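Local coordinates for S-layer domain-containing protein (Ruminiclostridium thermocellum ATCC 27405, PDB 4QVS) that is of unknown function but carries a domain related to the concanavalin A-like lectin and glucanase superfamily, and may belong to a cell-surface S-layer protein, at the interface of chains A and B. Coordinates in Å, arbitrary orientation; residue numbers count along the deposited sequence, not the author numbering. Chains: chain A/B, S-layer domain-containing protein.

Contacts 2 and 3 lie in one lobe of the two-chain assembly, with the centres of their C-alpha atoms about 23 Å apart; contact 1 is in the other, about 41 Å from contact 2 and 40 Å from contact 3. Contacts 1 and 2 use the same parts with the chains exchanged: strands 85-86 and 99-104 of one copy and the loop carrying A:Tyr192 in contact 1 and B:Tyr192 in contact 2. Contact 3 places strand 200-207 of chain B between strands 47-52 and 71-79 of chain A. Strand pairing across the chains in contacts 1 and 3, repeated by two-fold symmetry, suggests a segment-exchanged dimer, possibly biological.

Contact 1: the interface of chains A and B. Residues chain A 178, 181-183, 185, 192; chain B 86, 89, 91, 101.
A:His183 lies on B:Phe91 and reaches B:Asp89 in a lobe of the concanavalin A-like, lectin-type beta fold to which both chains contribute. Its CB sits over the centre of the phenyl ring, 3.5 Å from B:Phe91 CE2. CG lies between the backbone N and the carbonyl carbon (chi1 77°), and the imidazole stacks nearly parallel on the phenyl ring, with planes 7° apart. CG packs 3.6 Å from B:Phe91 CD2, which CD2 of the imidazole also faces, while CE1 lies 3.6 Å from B:Phe91 CB, which is above the imidazole toward its rim. The inner nitrogen ND1 donates almost straight to the carboxylate B:Asp89 OD2 at 2.7 Å, in the ring plane and on the syn lone pair. The backbone A:His183 N grips the same oxygen at 2.8 Å. At the tip, NE2 runs past B:Phe91 CB at 4.0 Å. Beside this stack, the guanidinium NH1 of B:Arg101 donates in plane to the hydroxyl A:Ser182 OG at 3.0 Å, and that hydroxyl in turn donates to the carbonyl of A:His183. A:Tyr192 presents CD2 over the guanidinium face with its ring steeply inclined, 72° between the planes. Backbone bonds join A:Tyr178 and B:Asp89 as an antiparallel bridge.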
# COMPACT_ATOMS: atom_id res chain seq x y z
N TYR A 178 -24.68 5.47 5.88
CA TYR A 178 -24.22 4.63 6.96
C TYR A 178 -22.71 4.70 7.13
O TYR A 178 -21.99 4.99 6.20
CB TYR A 178 -24.47 3.17 6.66
CG TYR A 178 -25.90 2.75 6.45
CD1 TYR A 178 -26.87 3.09 7.36
CD2 TYR A 178 -26.24 1.96 5.37
CE1 TYR A 178 -28.20 2.67 7.21
CE2 TYR A 178 -27.55 1.50 5.21
CZ TYR A 178 -28.52 1.90 6.11
OH TYR A 178 -29.78 1.49 5.94
N LYS A 181 -21.98 -0.13 7.38
CA LYS A 181 -23.02 -0.95 6.82
C LYS A 181 -23.14 -0.44 5.41
O LYS A 181 -22.83 0.72 5.13
CB LYS A 181 -24.32 -0.73 7.60
CG LYS A 181 -25.59 -1.42 7.09
CD LYS A 181 -26.75 -1.09 8.01
CE LYS A 181 -28.08 -1.61 7.43
NZ LYS A 181 -29.14 -1.41 8.42
N SER A 182 -23.49 -1.36 4.52
CA SER A 182 -23.86 -1.02 3.18
C SER A 182 -25.38 -1.31 2.97
O SER A 182 -25.92 -2.22 3.59
CB SER A 182 -23.13 -1.89 2.21
OG SER A 182 -23.63 -1.66 0.90
N HIS A 183 -26.01 -0.57 2.09
CA HIS A 183 -27.38 -0.90 1.65
C HIS A 183 -27.28 -2.06 0.66
O HIS A 183 -26.18 -2.43 0.20
CB HIS A 183 -28.03 0.29 0.94
CG HIS A 183 -27.55 0.50 -0.46
ND1 HIS A 183 -26.29 1.00 -0.75
CD2 HIS A 183 -28.19 0.36 -1.66
CE1 HIS A 183 -26.16 1.11 -2.06
NE2 HIS A 183 -27.29 0.72 -2.64
N THR A 185 -27.39 -3.59 -2.78
CA THR A 185 -27.31 -3.16 -4.19
C THR A 185 -28.13 -4.10 -5.08
O THR A 185 -28.72 -5.02 -4.57
CB THR A 185 -25.88 -3.15 -4.70
OG1 THR A 185 -25.39 -4.49 -4.81
CG2 THR A 185 -25.00 -2.27 -3.78
N TYR A 192 -20.12 -6.83 -0.09
CA TYR A 192 -20.23 -5.88 1.02
C TYR A 192 -21.64 -5.81 1.61
O TYR A 192 -21.82 -5.31 2.73
CB TYR A 192 -19.77 -4.50 0.56
CG TYR A 192 -18.46 -4.52 -0.20
CD1 TYR A 192 -17.26 -4.81 0.45
CD2 TYR A 192 -18.42 -4.22 -1.56
CE1 TYR A 192 -16.05 -4.79 -0.25
CE2 TYR A 192 -17.21 -4.23 -2.26
CZ TYR A 192 -16.03 -4.50 -1.60
OH TYR A 192 -14.83 -4.49 -2.28
N PRO B 86 -17.94 -2.78 4.46
CA PRO B 86 -18.29 -1.40 4.09
C PRO B 86 -17.82 -0.45 5.15
O PRO B 86 -18.00 -0.74 6.32
CB PRO B 86 -19.84 -1.41 4.06
CG PRO B 86 -20.24 -2.56 4.92
CD PRO B 86 -19.00 -3.40 5.26
N ASP B 89 -21.32 4.43 3.21
CA ASP B 89 -22.19 4.24 2.04
C ASP B 89 -23.24 5.31 2.09
O ASP B 89 -23.87 5.51 3.11
CB ASP B 89 -22.71 2.81 2.05
CG ASP B 89 -23.73 2.52 0.99
OD1 ASP B 89 -23.78 3.15 -0.06
OD2 ASP B 89 -24.43 1.52 1.19
N PHE B 91 -26.21 6.57 -0.37
CA PHE B 91 -26.96 6.00 -1.50
C PHE B 91 -28.35 6.64 -1.66
O PHE B 91 -28.92 7.15 -0.72
CB PHE B 91 -27.08 4.48 -1.26
CG PHE B 91 -27.76 4.09 0.04
CD1 PHE B 91 -27.07 4.08 1.24
CD2 PHE B 91 -29.10 3.71 0.05
CE1 PHE B 91 -27.69 3.73 2.42
CE2 PHE B 91 -29.75 3.36 1.24
CZ PHE B 91 -29.04 3.36 2.43
N ARG B 101 -19.62 4.49 -2.08
CA ARG B 101 -19.32 3.65 -0.96
C ARG B 101 -17.79 3.42 -0.77
O ARG B 101 -17.09 3.11 -1.73
CB ARG B 101 -19.96 2.34 -1.29
CG ARG B 101 -19.89 1.27 -0.24
CD ARG B 101 -20.86 0.15 -0.60
NE ARG B 101 -20.54 -0.51 -1.88
CZ ARG B 101 -21.08 -1.67 -2.27
NH1 ARG B 101 -21.97 -2.29 -1.51
NH2 ARG B 101 -20.74 -2.22 -3.44

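Contact 2: the interface of chains A and B. Residues chain A 84-85, 104, 119; chain B 189, 191-192.
B:Pro191 wedges its ring carbons between A:Glu84 and A:Tyr119, forming the centre of a patch held by van der Waals contact, with no nitrogen or oxygen within bonding reach across the chains. On one flank, B:Pro191 CG lies 4.0 Å from the carboxylate carbon A:Glu84 CD, and the two side chains meet at a slant. On the other flank, CD of the proline faces the phenol oxygen A:Tyr119 OH at 3.6 Å, the tyrosine arriving tip first and roughly at right angles. The anti placement of its CG relative to the backbone N (chi1 180°) carries that phenol out to the proline. Within chain B, CG of the proline also rests over the centre of the B:Tyr192 ring, so that the two residues form one apolar surface. The rim of this aromatic ring touches chain A: CE1 is 3.9 Å from A:Glu84 CB, while the backbone A:Gln85 N approaches the ring edge in plane, 3.9 Å from CD1. The polar rim closes directly on this centre: the carboxylate oxygen A:Glu84 OE1 lies 3.2 Å from B:Pro191 CB, and the carbonyl A:Ala104 O is 3.7 Å from B:Tyr192 CE1. The backbone carbonyl of B:Glu189 borders the phenol end of A:Tyr119. The site joins the approach to strand 85-86, the end of strand 99-104 and the 3-10 helix 119-121 of chain A to the chain B loop after strand 176-179.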
# COMPACT_ATOMS: atom_id res chain seq x y z
N GLU A 84 12.47 -3.73 9.25
CA GLU A 84 13.52 -3.09 8.48
C GLU A 84 14.56 -4.15 8.12
O GLU A 84 15.22 -4.73 9.00
CB GLU A 84 14.08 -1.88 9.25
CG GLU A 84 12.99 -0.83 9.50
CD GLU A 84 13.48 0.49 10.06
OE1 GLU A 84 14.35 0.54 10.97
OE2 GLU A 84 12.97 1.52 9.59
N GLN A 85 14.68 -4.43 6.82
CA GLN A 85 15.58 -5.48 6.28
C GLN A 85 16.02 -5.18 4.84
O GLN A 85 15.18 -4.76 4.02
CB GLN A 85 14.83 -6.83 6.23
CG GLN A 85 14.55 -7.53 7.55
CD GLN A 85 13.39 -8.53 7.42
OE1 GLN A 85 13.56 -9.75 7.53
NE2 GLN A 85 12.21 -8.00 7.16
N ALA A 104 12.90 -3.61 2.69
CA ALA A 104 11.63 -3.83 3.33
C ALA A 104 11.58 -2.80 4.46
O ALA A 104 12.62 -2.51 5.09
CB ALA A 104 11.57 -5.24 3.89
N TYR A 119 24.36 7.50 3.19
CA TYR A 119 23.04 7.30 3.75
C TYR A 119 22.18 8.56 3.77
O TYR A 119 21.01 8.49 3.44
CB TYR A 119 23.13 6.66 5.15
CG TYR A 119 21.78 6.42 5.82
CD1 TYR A 119 20.93 5.39 5.39
CD2 TYR A 119 21.35 7.22 6.89
CE1 TYR A 119 19.71 5.17 5.98
CE2 TYR A 119 20.12 7.00 7.50
CZ TYR A 119 19.30 5.99 7.03
OH TYR A 119 18.10 5.78 7.63
N GLU B 189 23.32 5.29 11.92
CA GLU B 189 21.88 5.40 12.00
C GLU B 189 21.22 4.52 10.93
O GLU B 189 20.00 4.44 10.85
CB GLU B 189 21.41 6.85 11.77
CG GLU B 189 21.91 7.82 12.84
CD GLU B 189 21.24 9.18 12.79
OE1 GLU B 189 21.31 9.91 11.76
OE2 GLU B 189 20.67 9.54 13.83
N PRO B 191 19.56 1.64 9.62
CA PRO B 191 19.02 0.49 10.36
C PRO B 191 19.12 -0.82 9.57
O PRO B 191 18.88 -1.90 10.12
CB PRO B 191 17.54 0.87 10.54
CG PRO B 191 17.22 1.65 9.31
CD PRO B 191 18.49 2.39 8.93
N TYR B 192 19.53 -0.74 8.32
CA TYR B 192 19.63 -1.93 7.48
C TYR B 192 20.99 -2.63 7.56
O TYR B 192 21.12 -3.79 7.17
CB TYR B 192 19.30 -1.56 6.04
CG TYR B 192 18.06 -0.71 5.89
CD1 TYR B 192 16.79 -1.24 6.14
CD2 TYR B 192 18.14 0.62 5.48
CE1 TYR B 192 15.64 -0.47 5.97
CE2 TYR B 192 16.99 1.40 5.33
CZ TYR B 192 15.75 0.85 5.57
OH TYR B 192 14.61 1.61 5.42

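Contact 3: the interface of chains A and B. Residues chain A 43-45, 47-49, 76; chain B 136, 200-202.
A:Val49 and A:Trp76 pair with B:Ile201 and B:Asp202 through backbone hydrogen bonds, inserting strand 200-207 of chain B antiparallel between strands 47-52 and 71-79 of chain A. A:Val49 exchanges reciprocal bonds with B:Ile201, and A:Trp76 N reaches the carbonyl B:Asp202 O at 3.0 Å, with a matching bond in return. The backbone bonds make one sheet of strands from both chains, which may reflect an exchange of segments between two lectin-like folds. Apolar packing centres on the indole of B:Trp136. A:Leu44 CB stands over the face of its six-membered ring, 4.0 Å from the centroid, and the branch CD1 continues along the indole to CG at 4.0 Å. The leucine CG stands anti to the backbone N (chi1 -171°), and the side chain runs alongside the tryptophan in the opposite direction. The far rim of the indole meets its neighbours at CH2, 3.9 Å from A:Ser48 CB, and at CZ3, 4.0 Å from A:Trp76 CB. Side-chain hydrogen bonding gathers on one carboxylate oxygen. The hydroxyl A:Ser48 OG donates to B:Asp202 OD2 at 2.6 Å from above the carboxylate plane, 48° out of it, and the backbone A:Asn45 N donates to the same oxygen from the opposite face. A:Asn45 and A:Asn47 also belong to the sodium site, so the ion may help to shape this loop. The carbonyl A:Asn47 O also lies 2.9 Å from B:Asp202 OD2, two acceptors in close approach, which might favour a protonated carboxylate.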
# COMPACT_ATOMS: atom_id res chain seq x y z
N GLY A 43 9.75 -24.14 -3.43
CA GLY A 43 9.19 -22.80 -3.32
C GLY A 43 8.20 -22.47 -4.43
O GLY A 43 7.33 -23.28 -4.78
N LEU A 44 8.33 -21.27 -4.99
CA LEU A 44 7.40 -20.83 -6.05
C LEU A 44 7.60 -21.58 -7.37
O LEU A 44 6.64 -22.18 -7.87
CB LEU A 44 7.52 -19.33 -6.29
CG LEU A 44 6.45 -18.75 -7.22
CD1 LEU A 44 5.14 -18.53 -6.47
CD2 LEU A 44 6.94 -17.45 -7.80
N ASN A 45 8.80 -21.52 -7.95
CA ASN A 45 9.10 -22.22 -9.22
C ASN A 45 10.22 -23.19 -9.03
O ASN A 45 11.39 -22.82 -9.19
CB ASN A 45 9.39 -21.26 -10.40
CG ASN A 45 8.13 -20.91 -11.20
OD1 ASN A 45 7.00 -21.03 -10.70
ND2 ASN A 45 8.32 -20.50 -12.45
N ASN A 47 12.54 -24.84 -6.93
CA ASN A 47 13.10 -24.50 -5.65
C ASN A 47 13.37 -23.02 -5.59
O ASN A 47 13.40 -22.32 -6.63
CB ASN A 47 14.35 -25.32 -5.34
CG ASN A 47 14.02 -26.74 -4.93
OD1 ASN A 47 13.17 -26.97 -4.08
ND2 ASN A 47 14.72 -27.70 -5.51
N SER A 48 13.53 -22.58 -4.34
CA SER A 48 13.72 -21.19 -3.96
C SER A 48 14.70 -21.07 -2.77
O SER A 48 14.82 -21.98 -1.94
CB SER A 48 12.35 -20.61 -3.51
OG SER A 48 11.30 -20.88 -4.44
N VAL A 49 15.41 -19.95 -2.70
CA VAL A 49 16.29 -19.67 -1.56
C VAL A 49 15.46 -19.38 -0.32
O VAL A 49 14.49 -18.64 -0.41
CB VAL A 49 17.17 -18.43 -1.85
CG1 VAL A 49 17.75 -17.82 -0.58
CG2 VAL A 49 18.26 -18.79 -2.83
N TRP A 76 10.79 -12.60 -7.35
CA TRP A 76 9.70 -12.99 -6.48
C TRP A 76 10.23 -13.07 -5.07
O TRP A 76 11.35 -13.56 -4.87
CB TRP A 76 9.24 -14.39 -6.86
CG TRP A 76 8.36 -14.42 -8.01
CD1 TRP A 76 8.69 -14.63 -9.32
CD2 TRP A 76 6.92 -14.29 -7.96
NE1 TRP A 76 7.52 -14.61 -10.10
CE2 TRP A 76 6.43 -14.40 -9.28
CE3 TRP A 76 6.01 -14.06 -6.92
CZ2 TRP A 76 5.04 -14.30 -9.60
CZ3 TRP A 76 4.62 -13.96 -7.23
CH2 TRP A 76 4.16 -14.09 -8.56
N TRP B 136 3.86 -15.01 -1.10
CA TRP B 136 4.70 -14.78 -2.29
C TRP B 136 4.22 -13.61 -3.13
O TRP B 136 3.06 -13.58 -3.52
CB TRP B 136 4.70 -16.03 -3.21
CG TRP B 136 5.64 -17.12 -2.80
CD1 TRP B 136 5.32 -18.32 -2.22
CD2 TRP B 136 7.07 -17.10 -2.93
NE1 TRP B 136 6.47 -19.05 -2.00
CE2 TRP B 136 7.55 -18.33 -2.43
CE3 TRP B 136 7.97 -16.18 -3.44
CZ2 TRP B 136 8.92 -18.65 -2.42
CZ3 TRP B 136 9.34 -16.50 -3.43
CH2 TRP B 136 9.79 -17.73 -2.93
N MSE B 200 11.87 -15.91 1.55
CA MSE B 200 12.26 -16.69 0.40
C MSE B 200 12.36 -15.80 -0.80
O MSE B 200 11.74 -14.72 -0.84
CB MSE B 200 11.27 -17.83 0.18
CG MSE B 200 11.20 -18.82 1.35
SE MSE B 200 9.97 -20.25 0.75
CE MSE B 200 11.02 -21.88 0.85
N ILE B 201 13.17 -16.22 -1.78
CA ILE B 201 13.41 -15.44 -3.01
C ILE B 201 13.51 -16.39 -4.17
O ILE B 201 14.11 -17.45 -4.03
CB ILE B 201 14.76 -14.69 -2.97
CG1 ILE B 201 14.74 -13.62 -1.87
CG2 ILE B 201 15.08 -14.04 -4.34
CD1 ILE B 201 14.02 -12.34 -2.20
N ASP B 202 13.00 -15.99 -5.33
CA ASP B 202 13.10 -16.86 -6.51
C ASP B 202 13.16 -15.99 -7.75
O ASP B 202 12.77 -14.84 -7.72
CB ASP B 202 11.90 -17.83 -6.56
CG ASP B 202 12.20 -19.18 -7.25
OD1 ASP B 202 13.14 -19.30 -8.08
OD2 ASP B 202 11.47 -20.15 -6.97